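Local coordinates for protein oxalate--CoA ligase (Arabidopsis thaliana, PDB 5IE2) that belongs to the ANL superfamily of AMP-binding enzymes and, in this structure, holds a bound adenosine-5'-triphosphate, at residues A[217-220]-A[221-225]; A[476-479]-A[480-484]; A[68-71]-A[72-76]. All blocks are in the same frame, centred on the assembly; numbering follows the deposited sequence.

Contact 1: residues A[217-220]-A[221-225]; sequences GLLA and GLLSS
Ser224 reaches back one helical turn to Leu219 and grips its carbonyl twice. Backbone N of Ser224 lies 2.9 Å from Leu219 O, and the hydroxyl OG, placed beside its own backbone N and anti to its carbonyl carbon (chi1 -65°), donates to the same Leu219 O at 2.7 Å. The two donors arrive from opposite faces of the carbonyl plane, so neither displaces the other. A serine suits this place because its short arm lets the hydroxyl donate to the carbonyl of the preceding turn, which satisfies it inside the buried helix.

The backbone here is wound as pi-type turns, each amide donating to the carbonyl five residues earlier: Leu222 N meets Gly217 O at 3.0 Å and Leu223 N meets Leu218 O at 2.9 Å. Gly221 has no CB to crowd the carbonyl oxygen of Gly217 as the backbone folds over it. The wide register stops short at Ala220 O, which has no polar partner in the model although it is buried; Ser225 N stays 4.0 Å from Ala220 O. The hydroxyl of Ser225 donates to Gly221 O.

The leucine side is looser, though equally buried, with no solvent face. Leu218 CD1 meets Leu222 CD2 at 4.0 Å, and Leu218 also runs alongside Leu223, its CG 4.1 Å from Leu223 CD1. Branched and purely apolar, these side chains also pack on helix 67-78, while Leu219 touches Ser190 of helix 184-198.

The widening lies in helix 215-227, which connects strands 205-207 and 231-234 in a beta-alpha-beta unit. Its chemistry is divided: directed bonds to carbonyl oxygens fix the widened turn, whereas undirected leucine contacts join the helix to helix 67-78.

Contact 2: residues A[476-479]-A[480-484]; sequences KNLA and AFKVP
Ala479 opens this tight turn, with Leu478 before it and Lys482 folded back over both. The carbonyl Ala479 O accepts from Lys482 N at 2.9 Å; the N-H points well at the oxygen (158°) but comes from above the carbonyl plane, in the short 3-10 segment 480-482. Val483 N continues the pattern to Ala480 O. Alanine suits this opening position: its lone methyl CB lies 3.9 Å from Phe481 CE2, approaching the ring obliquely, and takes up little space.

Lys482 starts out beside its backbone N (chi1 -56°) and then runs fully extended. This carries its aliphatic part across Leu478 at about a right angle, with Leu478 CD2 4.1 Å from Lys482 CD, while its CG lies over the centre of the Phe481 ring, 3.6 Å above the plane. A long chain with a charged end suits the place: its methylenes pack and its ammonium reaches polar partners. Lys482 NZ forms a salt bridge with Glu425 and donates to a water 3.0 Å away, which also accepts from Ala479 N and so bridges the two ends of the turn.

Within the C-terminal domain of this AMP-binding enzyme, the turn joins helix 467-477 to strand 487-489. Leu478 rests on helix 423-430, Val483 leans back on helix 467-477, and Phe481 touches Glu419 and Ile421 of strand 419-421.

Contact 3: residues A[68-71]-A[72-76]; sequences EFVI and MFLAV
Phe69 and Phe73 both place CG anti to the backbone N, beside the carbonyl carbon (chi1 171° and 178°), and since they stand one turn apart the two side chains lie next to each other, pointing the same way. Their planes are inclined by only 30° but slid apart, with ring centroids 5.8 Å from each other, so overlap is slight. Contact is made instead by Phe69 CZ against Phe73 CD1 at 4.0 Å, and by the methylene CB of Phe73 above one face of the Phe69 ring, near its rim. Large flat side chains fill this buried flank with few rotatable bonds.

One residue further along, Val70 CG1 meets Leu74 CD1 at 4.2 Å. Met72 takes a different course: bent at its second and third torsions, it curls so that its SD lies 4.4 Å from Ile71 CG2, a flexible chain that also packs on Leu140.

Regular alpha-helical bonds underlie all this, such as Phe73 N to Phe69 O at 2.9 Å and Leu74 N to Val70 O at 3.1 Å. At the start of the helix, Glu68 OE2 accepts from Leu133 N.

Ala75, small enough for a close helix-helix meeting, touches Ala43 of helix 33-50, and Phe73 also packs on Ala83 of strand 82-85. This is the connecting helix of a beta-alpha-beta crossover, between the parallel strands 58-61 and 82-85.

From the N terminus, contact 3 comes first, on the helix that carries the chain from strand 58-61 to its parallel neighbour 82-85. Contact 1 follows on helix 215-227, which likewise connects strands 205-207 and 231-234 of another sheet. Contact 2 comes last, in the C-terminal domain, where the chain turns between helix 467-477 and strand 487-489. All three are local and in series, so none closes a long loop and none nests or crosses. Contacts 1 and 3 nevertheless meet in space, their centres about 13 Å apart, uniting two beta-alpha-beta units through their helices. Contact 2 stays separate, its centre about 39 Å from that of contact 1.

Contact 1: residues A[217-220]-A[221-225]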
loop_
_atom_site.group_PDB
_atom_site.type_symbol
_atom_site.label_atom_id
_atom_site.label_comp_id
_atom_site.label_asym_id
_atom_site.label_seq_id
_atom_site.Cartn_x
_atom_site.Cartn_y
_atom_site.Cartn_z
ATOM N N GLY A 217 -0.117 3.105 1.711
ATOM C CA GLY A 217 -0.210 4.486 2.203
ATOM C C GLY A 217 -0.229 4.532 3.719
ATOM O O GLY A 217 0.393 5.413 4.338
ATOM N N LEU A 218 -0.919 3.578 4.351
ATOM C CA LEU A 218 -1.018 3.585 5.817
ATOM C C LEU A 218 0.333 3.368 6.508
ATOM O O LEU A 218 0.704 4.150 7.383
ATOM C CB LEU A 218 -1.988 2.501 6.281
ATOM C CG LEU A 218 -2.336 2.370 7.745
ATOM C CD1 LEU A 218 -2.972 3.707 8.188
ATOM C CD2 LEU A 218 -3.339 1.212 7.945
ATOM N N LEU A 219 1.045 2.276 6.163
ATOM C CA LEU A 219 2.326 1.958 6.847
ATOM C C LEU A 219 3.477 2.835 6.410
ATOM O O LEU A 219 4.254 3.321 7.235
ATOM C CB LEU A 219 2.756 0.466 6.622
ATOM C CG LEU A 219 2.279 -0.476 7.719
ATOM C CD1 LEU A 219 3.026 -0.205 9.072
ATOM C CD2 LEU A 219 0.714 -0.408 7.914
ATOM N N ALA A 220 3.657 3.027 5.107
ATOM C CA ALA A 220 4.845 3.748 4.650
ATOM C C ALA A 220 4.648 5.238 4.703
ATOM O O ALA A 220 5.472 5.955 5.271
ATOM C CB ALA A 220 5.229 3.317 3.187
ATOM N N GLY A 221 3.597 5.719 4.043
ATOM C CA GLY A 221 3.391 7.173 4.023
ATOM C C GLY A 221 3.069 7.765 5.407
ATOM O O GLY A 221 3.688 8.742 5.818
ATOM N N LEU A 222 2.107 7.172 6.112
ATOM C CA LEU A 222 1.610 7.774 7.354
ATOM C C LEU A 222 2.387 7.282 8.582
ATOM O O LEU A 222 3.069 8.062 9.264
ATOM C CB LEU A 222 0.104 7.485 7.525
ATOM C CG LEU A 222 -0.456 8.005 8.862
ATOM C CD1 LEU A 222 -0.453 9.603 8.920
ATOM C CD2 LEU A 222 -1.837 7.390 9.156
ATOM N N LEU A 223 2.303 5.986 8.882
ATOM C CA LEU A 223 2.762 5.565 10.206
ATOM C C LEU A 223 4.277 5.620 10.319
ATOM O O LEU A 223 4.787 5.898 11.401
ATOM C CB LEU A 223 2.263 4.138 10.533
ATOM C CG LEU A 223 0.714 4.037 10.650
ATOM C CD1 LEU A 223 0.238 2.551 10.874
ATOM C CD2 LEU A 223 0.178 4.984 11.773
ATOM N N SER A 224 5.007 5.288 9.252
ATOM C CA SER A 224 6.480 5.289 9.380
ATOM C C SER A 224 7.002 6.744 9.514
ATOM O O SER A 224 8.025 6.999 10.207
ATOM C CB SER A 224 7.150 4.605 8.185
ATOM O OG SER A 224 6.752 3.195 8.208
ATOM N N SER A 225 6.325 7.663 8.825
ATOM C CA SER A 225 6.671 9.105 9.001
ATOM C C SER A 225 6.468 9.524 10.451
ATOM O O SER A 225 7.340 10.136 11.069
ATOM C CB SER A 225 5.802 10.003 8.100
ATOM O OG SER A 225 6.088 9.773 6.735
#

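Contact 2: residues A[476-479]-A[480-484]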
loop_
_atom_site.group_PDB
_atom_site.type_symbol
_atom_site.label_atom_id
_atom_site.label_comp_id
_atom_site.label_asym_id
_atom_site.label_seq_id
_atom_site.Cartn_x
_atom_site.Cartn_y
_atom_site.Cartn_z
ATOM N N LYS A 476 10.720 -7.308 -31.716
ATOM C CA LYS A 476 12.109 -6.847 -31.718
ATOM C C LYS A 476 12.774 -6.848 -30.322
ATOM O O LYS A 476 13.980 -6.702 -30.204
ATOM C CB LYS A 476 12.176 -5.473 -32.396
ATOM C CG LYS A 476 12.337 -5.667 -33.925
ATOM C CD LYS A 476 12.067 -4.409 -34.777
ATOM C CE LYS A 476 12.372 -4.673 -36.277
ATOM N NZ LYS A 476 13.724 -5.285 -36.534
ATOM N N ASN A 477 12.001 -7.111 -29.279
ATOM C CA ASN A 477 12.446 -6.912 -27.914
ATOM C C ASN A 477 12.182 -8.104 -27.027
ATOM O O ASN A 477 12.478 -8.043 -25.838
ATOM C CB ASN A 477 11.767 -5.684 -27.313
ATOM C CG ASN A 477 12.275 -4.391 -27.938
ATOM O OD1 ASN A 477 13.389 -3.962 -27.635
ATOM N ND2 ASN A 477 11.502 -3.808 -28.855
ATOM N N LEU A 478 11.642 -9.186 -27.582
ATOM C CA LEU A 478 11.301 -10.385 -26.763
ATOM C C LEU A 478 11.543 -11.629 -27.606
ATOM O O LEU A 478 11.377 -11.557 -28.809
ATOM C CB LEU A 478 9.826 -10.336 -26.312
ATOM C CG LEU A 478 9.415 -9.276 -25.312
ATOM C CD1 LEU A 478 7.940 -9.108 -25.297
ATOM C CD2 LEU A 478 9.866 -9.765 -23.920
ATOM N N ALA A 479 11.940 -12.756 -26.996
ATOM C CA ALA A 479 11.938 -14.054 -27.682
ATOM C C ALA A 479 10.540 -14.277 -28.274
ATOM O O ALA A 479 9.558 -13.935 -27.617
ATOM C CB ALA A 479 12.296 -15.197 -26.686
ATOM N N ALA A 480 10.450 -14.922 -29.441
ATOM C CA ALA A 480 9.181 -14.953 -30.189
ATOM C C ALA A 480 8.054 -15.557 -29.340
ATOM O O ALA A 480 6.934 -15.067 -29.391
ATOM C CB ALA A 480 9.343 -15.697 -31.495
ATOM N N PHE A 481 8.348 -16.566 -28.516
ATOM C CA PHE A 481 7.266 -17.245 -27.787
ATOM C C PHE A 481 6.590 -16.336 -26.759
ATOM O O PHE A 481 5.460 -16.612 -26.341
ATOM C CB PHE A 481 7.756 -18.541 -27.111
ATOM C CG PHE A 481 8.487 -18.342 -25.812
ATOM C CD1 PHE A 481 7.810 -18.383 -24.597
ATOM C CD2 PHE A 481 9.866 -18.167 -25.803
ATOM C CE1 PHE A 481 8.489 -18.215 -23.361
ATOM C CE2 PHE A 481 10.562 -18.021 -24.577
ATOM C CZ PHE A 481 9.865 -18.044 -23.347
ATOM N N LYS A 482 7.244 -15.233 -26.368
ATOM C CA LYS A 482 6.711 -14.330 -25.364
ATOM C C LYS A 482 5.808 -13.228 -25.935
ATOM O O LYS A 482 5.155 -12.487 -25.198
ATOM C CB LYS A 482 7.847 -13.643 -24.582
ATOM C CG LYS A 482 8.820 -14.605 -23.915
ATOM C CD LYS A 482 9.898 -13.794 -23.147
ATOM C CE LYS A 482 10.909 -14.734 -22.518
ATOM N NZ LYS A 482 11.937 -13.868 -21.911
ATOM N N VAL A 483 5.783 -13.128 -27.258
ATOM C CA VAL A 483 5.078 -12.023 -27.920
ATOM C C VAL A 483 3.547 -12.191 -27.840
ATOM O O VAL A 483 3.059 -13.230 -28.252
ATOM C CB VAL A 483 5.500 -11.951 -29.397
ATOM C CG1 VAL A 483 4.821 -10.745 -30.107
ATOM C CG2 VAL A 483 6.991 -11.814 -29.472
ATOM N N PRO A 484 2.813 -11.176 -27.340
ATOM C CA PRO A 484 1.343 -11.277 -27.270
ATOM C C PRO A 484 0.751 -11.637 -28.659
ATOM O O PRO A 484 1.089 -11.034 -29.683
ATOM C CB PRO A 484 0.896 -9.883 -26.816
ATOM C CG PRO A 484 2.110 -9.317 -26.051
ATOM C CD PRO A 484 3.323 -9.909 -26.774
HETATM O O HOH W 1 12.993 -12.294 -24.290
#

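Contact 3: residues A[68-71]-A[72-76]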
loop_
_atom_site.group_PDB
_atom_site.type_symbol
_atom_site.label_atom_id
_atom_site.label_comp_id
_atom_site.label_asym_id
_atom_site.label_seq_id
_atom_site.Cartn_x
_atom_site.Cartn_y
_atom_site.Cartn_z
ATOM N N GLU A 68 -9.225 13.451 10.791
ATOM C CA GLU A 68 -10.016 12.628 11.723
ATOM C C GLU A 68 -9.751 11.153 11.523
ATOM O O GLU A 68 -9.723 10.384 12.493
ATOM C CB GLU A 68 -11.536 12.888 11.554
ATOM C CG GLU A 68 -11.946 14.301 12.025
ATOM C CD GLU A 68 -11.936 15.346 10.873
ATOM O OE1 GLU A 68 -11.429 15.057 9.742
ATOM O OE2 GLU A 68 -12.418 16.487 11.115
ATOM N N PHE A 69 -9.554 10.738 10.281
ATOM C CA PHE A 69 -9.184 9.328 10.113
ATOM C C PHE A 69 -7.871 9.014 10.867
ATOM O O PHE A 69 -7.785 7.968 11.543
ATOM C CB PHE A 69 -9.015 8.940 8.645
ATOM C CG PHE A 69 -8.412 7.525 8.489
ATOM C CD1 PHE A 69 -9.210 6.403 8.614
ATOM C CD2 PHE A 69 -7.038 7.362 8.354
ATOM C CE1 PHE A 69 -8.660 5.079 8.481
ATOM C CE2 PHE A 69 -6.452 6.070 8.246
ATOM C CZ PHE A 69 -7.264 4.930 8.325
ATOM N N VAL A 70 -6.861 9.867 10.738
ATOM C CA VAL A 70 -5.573 9.596 11.405
ATOM C C VAL A 70 -5.744 9.520 12.927
ATOM O O VAL A 70 -5.279 8.562 13.598
ATOM C CB VAL A 70 -4.512 10.662 11.059
ATOM C CG1 VAL A 70 -3.211 10.417 11.855
ATOM C CG2 VAL A 70 -4.207 10.638 9.543
ATOM N N ILE A 71 -6.397 10.557 13.467
ATOM C CA ILE A 71 -6.568 10.597 14.911
ATOM C C ILE A 71 -7.351 9.388 15.389
ATOM O O ILE A 71 -6.971 8.760 16.383
ATOM C CB ILE A 71 -7.287 11.886 15.365
ATOM C CG1 ILE A 71 -6.409 13.100 15.021
ATOM C CG2 ILE A 71 -7.600 11.791 16.956
ATOM C CD1 ILE A 71 -7.132 14.474 15.119
ATOM N N MET A 72 -8.463 9.064 14.731
ATOM C CA MET A 72 -9.294 7.958 15.234
ATOM C C MET A 72 -8.663 6.580 15.022
ATOM O O MET A 72 -8.828 5.677 15.851
ATOM C CB MET A 72 -10.693 7.987 14.591
ATOM C CG MET A 72 -11.590 9.208 15.098
ATOM S SD MET A 72 -11.425 9.536 16.889
ATOM C CE MET A 72 -12.132 8.031 17.632
ATOM N N PHE A 73 -7.916 6.414 13.930
ATOM C CA PHE A 73 -7.152 5.166 13.720
ATOM C C PHE A 73 -6.217 4.901 14.908
ATOM O O PHE A 73 -6.210 3.781 15.503
ATOM C CB PHE A 73 -6.349 5.239 12.417
ATOM C CG PHE A 73 -5.511 4.011 12.158
ATOM C CD1 PHE A 73 -6.096 2.899 11.539
ATOM C CD2 PHE A 73 -4.185 3.978 12.520
ATOM C CE1 PHE A 73 -5.320 1.736 11.282
ATOM C CE2 PHE A 73 -3.397 2.830 12.277
ATOM C CZ PHE A 73 -3.988 1.711 11.669
ATOM N N LEU A 74 -5.451 5.939 15.259
ATOM C CA LEU A 74 -4.484 5.751 16.350
ATOM C C LEU A 74 -5.167 5.691 17.720
ATOM O O LEU A 74 -4.624 5.053 18.636
ATOM C CB LEU A 74 -3.452 6.883 16.334
ATOM C CG LEU A 74 -2.537 6.745 15.093
ATOM C CD1 LEU A 74 -1.616 7.955 14.910
ATOM C CD2 LEU A 74 -1.646 5.401 15.159
ATOM N N ALA A 75 -6.324 6.376 17.874
ATOM C CA ALA A 75 -7.083 6.312 19.161
ATOM C C ALA A 75 -7.656 4.916 19.368
ATOM O O ALA A 75 -7.657 4.394 20.481
ATOM C CB ALA A 75 -8.214 7.361 19.215
ATOM N N VAL A 76 -8.167 4.318 18.298
ATOM C CA VAL A 76 -8.696 2.942 18.378
ATOM C C VAL A 76 -7.559 2.040 18.855
ATOM O O VAL A 76 -7.739 1.214 19.811
ATOM C CB VAL A 76 -9.281 2.455 17.026
ATOM C CG1 VAL A 76 -9.461 0.901 17.027
ATOM C CG2 VAL A 76 -10.646 3.187 16.766
#